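Side-chain contacts in trichomaglin (Trichosanthes lepiniana, PDB 1SGL), which is an S-like ribonuclease of the RNase T2 family, which probably cleaves single-stranded RNA: residues E87-N92 against Q101-G106; E77-Y82 against N118-T123. All blocks are in the same frame, centred on the assembly; numbering follows the deposited sequence.

Contact 1 (E87-N92 against Q101-G106). With SO4 (sulfate ion), chain B.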
# COMPACT_ATOMS: atom_id res chain seq x y z
N GLU A 87 4.94 -7.02 13.56
CA GLU A 87 5.96 -6.27 12.83
C GLU A 87 6.93 -5.55 13.77
O GLU A 87 6.54 -4.99 14.79
CB GLU A 87 5.29 -5.25 11.90
CG GLU A 87 4.13 -5.81 11.08
CD GLU A 87 4.45 -5.96 9.61
OE1 GLU A 87 3.57 -6.41 8.84
OE2 GLU A 87 5.59 -5.63 9.21
N GLN A 88 8.21 -5.58 13.40
CA GLN A 88 9.24 -4.91 14.18
C GLN A 88 8.95 -3.41 14.06
O GLN A 88 8.95 -2.86 12.96
CB GLN A 88 10.62 -5.23 13.60
CG GLN A 88 11.77 -4.59 14.35
CD GLN A 88 11.93 -5.14 15.75
OE1 GLN A 88 12.64 -4.56 16.58
NE2 GLN A 88 11.27 -6.26 16.04
N SER A 89 8.70 -2.75 15.19
CA SER A 89 8.40 -1.33 15.17
C SER A 89 9.44 -0.50 15.92
O SER A 89 10.58 -0.94 16.11
CB SER A 89 7.00 -1.10 15.76
OG SER A 89 6.56 0.23 15.55
N CYS A 90 9.05 0.69 16.36
CA CYS A 90 9.95 1.59 17.07
C CYS A 90 10.27 1.09 18.49
O CYS A 90 9.39 0.57 19.18
CB CYS A 90 9.32 2.99 17.16
SG CYS A 90 8.78 3.70 15.57
N ASN A 91 11.52 1.23 18.90
CA ASN A 91 11.96 0.81 20.23
C ASN A 91 11.84 -0.69 20.44
O ASN A 91 11.41 -1.14 21.50
CB ASN A 91 11.12 1.52 21.30
CG ASN A 91 11.12 3.02 21.16
OD1 ASN A 91 10.41 3.73 21.87
ND2 ASN A 91 11.93 3.52 20.23
N ASN A 92 12.22 -1.47 19.44
CA ASN A 92 12.15 -2.92 19.55
C ASN A 92 10.76 -3.40 19.96
O ASN A 92 10.59 -4.53 20.42
CB ASN A 92 13.19 -3.42 20.56
CG ASN A 92 14.61 -3.22 20.07
OD1 ASN A 92 14.98 -3.68 18.99
ND2 ASN A 92 15.43 -2.53 20.87
N GLN A 101 3.22 1.13 10.92
CA GLN A 101 3.18 2.17 9.90
C GLN A 101 2.97 3.53 10.52
O GLN A 101 3.61 4.51 10.13
CB GLN A 101 2.07 1.90 8.87
CG GLN A 101 2.40 0.75 7.94
CD GLN A 101 3.65 1.03 7.13
OE1 GLN A 101 3.73 2.01 6.40
NE2 GLN A 101 4.65 0.16 7.26
N TYR A 102 2.07 3.60 11.49
CA TYR A 102 1.81 4.87 12.15
C TYR A 102 3.01 5.41 12.93
O TYR A 102 3.37 6.58 12.79
CB TYR A 102 0.64 4.77 13.12
CG TYR A 102 0.49 6.05 13.91
CD1 TYR A 102 0.09 7.22 13.29
CD2 TYR A 102 0.85 6.11 15.27
CE1 TYR A 102 0.05 8.43 13.97
CE2 TYR A 102 0.82 7.32 15.96
CZ TYR A 102 0.42 8.47 15.30
OH TYR A 102 0.39 9.68 15.96
N GLU A 103 3.62 4.56 13.75
CA GLU A 103 4.77 4.98 14.55
C GLU A 103 6.01 5.27 13.71
O GLU A 103 6.68 6.28 13.91
CB GLU A 103 5.10 3.91 15.60
CG GLU A 103 4.00 3.62 16.61
CD GLU A 103 4.48 2.68 17.72
OE1 GLU A 103 5.19 1.69 17.41
OE2 GLU A 103 4.14 2.91 18.90
N LYS A 104 6.32 4.38 12.78
CA LYS A 104 7.50 4.55 11.95
C LYS A 104 7.40 5.68 10.92
O LYS A 104 8.40 6.35 10.64
CB LYS A 104 7.81 3.23 11.24
CG LYS A 104 9.18 3.17 10.60
CD LYS A 104 9.42 1.82 9.95
CE LYS A 104 10.77 1.77 9.25
NZ LYS A 104 10.95 0.49 8.51
N HIS A 105 6.21 5.92 10.37
CA HIS A 105 6.06 6.95 9.35
C HIS A 105 5.07 8.07 9.63
O HIS A 105 5.35 9.24 9.37
CB HIS A 105 5.69 6.29 8.01
CG HIS A 105 6.63 5.20 7.59
ND1 HIS A 105 7.97 5.42 7.39
CD2 HIS A 105 6.41 3.90 7.32
CE1 HIS A 105 8.54 4.29 7.02
NE2 HIS A 105 7.62 3.35 6.96
N GLY A 106 3.89 7.71 10.13
CA GLY A 106 2.88 8.71 10.41
C GLY A 106 3.33 9.81 11.35
O GLY A 106 2.92 10.96 11.21
S SO4 B . 8.02 -0.11 5.67
O1 SO4 B . 9.44 -0.50 5.66
O2 SO4 B . 7.76 0.70 6.87
O3 SO4 B . 7.19 -1.32 5.70
O4 SO4 B . 7.70 0.67 4.46

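Contact 2 (E77-Y82 against N118-T123). With SO4 (sulfate ion), chain C.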
# COMPACT_ATOMS: atom_id res chain seq x y z
N GLU A 77 -10.43 -5.00 5.91
CA GLU A 77 -10.68 -5.34 4.52
C GLU A 77 -9.65 -4.75 3.56
O GLU A 77 -9.18 -5.43 2.65
CB GLU A 77 -12.08 -4.88 4.11
CG GLU A 77 -12.65 -5.67 2.94
CD GLU A 77 -13.66 -4.88 2.15
OE1 GLU A 77 -14.55 -4.24 2.76
OE2 GLU A 77 -13.57 -4.90 0.90
N TYR A 78 -9.30 -3.48 3.75
CA TYR A 78 -8.37 -2.82 2.84
C TYR A 78 -6.92 -2.68 3.27
O TYR A 78 -6.06 -2.34 2.46
CB TYR A 78 -8.92 -1.45 2.48
CG TYR A 78 -10.27 -1.52 1.82
CD1 TYR A 78 -11.38 -0.91 2.39
CD2 TYR A 78 -10.43 -2.19 0.61
CE1 TYR A 78 -12.62 -0.96 1.78
CE2 TYR A 78 -11.67 -2.25 -0.01
CZ TYR A 78 -12.76 -1.63 0.58
OH TYR A 78 -14.00 -1.69 -0.03
N TRP A 79 -6.64 -2.94 4.55
CA TRP A 79 -5.29 -2.80 5.06
C TRP A 79 -4.86 -4.05 5.85
O TRP A 79 -4.32 -3.94 6.94
CB TRP A 79 -5.24 -1.57 5.97
CG TRP A 79 -3.89 -0.96 6.18
CD1 TRP A 79 -2.69 -1.61 6.26
CD2 TRP A 79 -3.62 0.41 6.45
NE1 TRP A 79 -1.69 -0.72 6.56
CE2 TRP A 79 -2.23 0.53 6.69
CE3 TRP A 79 -4.41 1.56 6.51
CZ2 TRP A 79 -1.63 1.75 6.98
CZ3 TRP A 79 -3.81 2.77 6.80
CH2 TRP A 79 -2.43 2.86 7.04
N PRO A 80 -5.08 -5.25 5.29
CA PRO A 80 -4.69 -6.47 6.00
C PRO A 80 -3.18 -6.65 6.03
O PRO A 80 -2.46 -5.91 5.37
CB PRO A 80 -5.36 -7.57 5.19
CG PRO A 80 -5.18 -7.04 3.78
CD PRO A 80 -5.57 -5.58 3.93
N THR A 81 -2.72 -7.63 6.79
CA THR A 81 -1.29 -7.91 6.86
C THR A 81 -1.08 -9.19 6.06
O THR A 81 -2.02 -9.93 5.82
CB THR A 81 -0.80 -8.10 8.32
OG1 THR A 81 0.62 -8.29 8.32
CG2 THR A 81 -1.45 -9.32 8.95
N TYR A 82 0.15 -9.44 5.62
CA TYR A 82 0.43 -10.63 4.84
C TYR A 82 1.45 -11.53 5.53
O TYR A 82 2.02 -12.42 4.91
CB TYR A 82 0.89 -10.24 3.43
CG TYR A 82 -0.23 -9.64 2.59
CD1 TYR A 82 -1.31 -10.42 2.19
CD2 TYR A 82 -0.24 -8.29 2.26
CE1 TYR A 82 -2.38 -9.86 1.49
CE2 TYR A 82 -1.30 -7.72 1.56
CZ TYR A 82 -2.37 -8.52 1.18
OH TYR A 82 -3.43 -7.96 0.50
N ASN A 118 -6.30 11.01 12.15
CA ASN A 118 -6.12 11.69 10.88
C ASN A 118 -5.24 10.89 9.93
O ASN A 118 -5.43 10.94 8.71
CB ASN A 118 -5.50 13.07 11.14
CG ASN A 118 -5.43 13.92 9.88
OD1 ASN A 118 -6.41 14.06 9.15
ND2 ASN A 118 -4.26 14.51 9.64
N TYR A 119 -4.28 10.14 10.47
CA TYR A 119 -3.40 9.33 9.64
C TYR A 119 -4.20 8.24 8.92
O TYR A 119 -4.13 8.11 7.70
CB TYR A 119 -2.30 8.70 10.48
CG TYR A 119 -1.36 7.81 9.70
CD1 TYR A 119 -0.50 8.34 8.73
CD2 TYR A 119 -1.33 6.43 9.93
CE1 TYR A 119 0.37 7.51 8.02
CE2 TYR A 119 -0.47 5.61 9.23
CZ TYR A 119 0.38 6.14 8.28
OH TYR A 119 1.24 5.29 7.61
N PHE A 120 -4.97 7.46 9.67
CA PHE A 120 -5.77 6.40 9.07
C PHE A 120 -6.89 6.97 8.21
O PHE A 120 -7.19 6.43 7.15
CB PHE A 120 -6.33 5.47 10.14
CG PHE A 120 -5.27 4.72 10.88
CD1 PHE A 120 -4.45 3.82 10.20
CD2 PHE A 120 -5.02 4.97 12.22
CE1 PHE A 120 -3.40 3.18 10.85
CE2 PHE A 120 -3.97 4.33 12.88
CZ PHE A 120 -3.16 3.44 12.19
N LYS A 121 -7.50 8.05 8.68
CA LYS A 121 -8.58 8.68 7.93
C LYS A 121 -8.08 9.15 6.56
O LYS A 121 -8.71 8.88 5.54
CB LYS A 121 -9.12 9.88 8.69
CG LYS A 121 -10.19 10.64 7.95
CD LYS A 121 -10.65 11.84 8.76
CE LYS A 121 -11.78 12.58 8.06
NZ LYS A 121 -12.25 13.75 8.86
N LYS A 122 -6.95 9.85 6.55
CA LYS A 122 -6.38 10.36 5.30
C LYS A 122 -5.92 9.24 4.38
O LYS A 122 -6.14 9.29 3.17
CB LYS A 122 -5.20 11.27 5.58
CG LYS A 122 -5.12 12.42 4.60
CD LYS A 122 -6.26 13.39 4.88
CE LYS A 122 -6.54 14.30 3.70
NZ LYS A 122 -7.04 13.52 2.53
N THR A 123 -5.27 8.24 4.94
CA THR A 123 -4.79 7.13 4.14
C THR A 123 -5.95 6.40 3.46
O THR A 123 -5.87 6.07 2.28
CB THR A 123 -3.96 6.15 4.99
OG1 THR A 123 -2.82 6.84 5.52
CG2 THR A 123 -3.49 4.98 4.13
S SO4 C . 2.96 -7.20 5.15
O1 SO4 C . 3.32 -6.55 3.87
O2 SO4 C . 3.11 -8.66 5.01
O3 SO4 C . 1.56 -6.88 5.48
O4 SO4 C . 3.84 -6.70 6.21

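Contact 1 (E87-N92 against Q101-G106)
Ser-89 OG gives a hydrogen bond to Glu-103 OE1, 2.7 Å away. It meets this oxygen nearly along the C-O axis. With chi1 at -170° the hydroxyl is carried away from the Ser-89 amide and out to the helix. Next to this bond, Cys-90 SG packs against the aliphatic root of Glu-103, 3.7 Å from Glu-103 CB. It also lies beside the helix backbone, 3.8 Å from Lys-104 N. The sulfur is fixed there by its disulfide to Cys-57. Glu-103 is gripped at both oxygens, since OE2 accepts from Phe-63 N. Glu-95 OE2 lies close to OE1, so one of the two acids may tend to keep a proton.

From Glu-103 on, the helix carries the start of the Glu-Lys-His-Gly-Thr-Cys sequence, part of a conserved active-site segment of the RNase T2 family. A different side of the same helix end holds a sulfate, probably from the crystallisation liquor. His-105 NE2 donates to sulfate O2 at 2.7 Å, with that oxygen near the ring plane. Gln-101 NE2 reaches the same O2 at 3.2 Å, its chain bent at chi2 (-61°). Lys-104 runs out extended and adds a weak bond from NZ to O1 at 3.4 Å. His-43 NE2 is also hydrogen-bonded to the sulfate. Behind these groups the helix ends in a wider pi-type turn: Gln-101 O accepts from both His-105 N and Gly-106 N.

Contact 2 (E77-Y82 against N118-T123)
Trp-79 and Thr-123 have the closest backbones here, with CA atoms 10.0 Å apart, so side chains make the whole contact. Residues 118-123 are regular helix. Trp-79 is the first residue to leave helical geometry after helix 72-78, and its side chain sets off toward 118-123. With CG anti to the backbone N (chi1 -158°), the indole reaches across and its six-membered ring does the touching. Thr-123 CG2 lies 3.5 Å from Trp-79 CZ3. Phe-120 forms an offset edge-to-face pair, its edge turned to the face of the indole, with planes at 63° and ring centroids 5.5 Å apart. Tyr-119 CE2 meets the indole rim at Trp-79 CH2, 4.0 Å away.

Thr-123 is held in its rotation by a bond from OG1 to Tyr-119 O, 2.8 Å. The backbone N of Thr-123 reaches the same oxygen from the opposite face of its plane. This keeps the methyl, rather than the hydroxyl, against the indole. With a serine here the methyl is gone, and the CZ3-CH2 corner of Trp-79 would probably lose its nearest apolar neighbour and face a small gap.

Tyr-119 OH bonds to Leu-45 O, and Trp-98 NE1 to Trp-79 O. The cluster is a buried aromatic core joining the end of helix 72-78 to helix 116-129 beside strand 40-47, within the alpha+beta fold of RNase T2 enzymes.

Contact 1 is nested in the chain loop that contact 2 closes, and their centres lie 15 Å apart. They meet directly where helices 97-106 and 116-129 pack: Gly-106 CA is 3.7 Å from Tyr-119 CE1. A second junction lies between 77-82 and 87-92, with Thr-81 OG1 3.5 Å from Glu-87 OE1. A sulfate lies beside each contact, and the two sulfur atoms are 8.7 Å apart. Tyr-82 N holds the sulfate of contact 2. His-43 joins the two regions: its ring binds the sulfate of contact 1, and its backbone O accepts a weak bond from Trp-79 NE1. The sulfate at His-43 and His-105 probably marks a phosphate position in the active site.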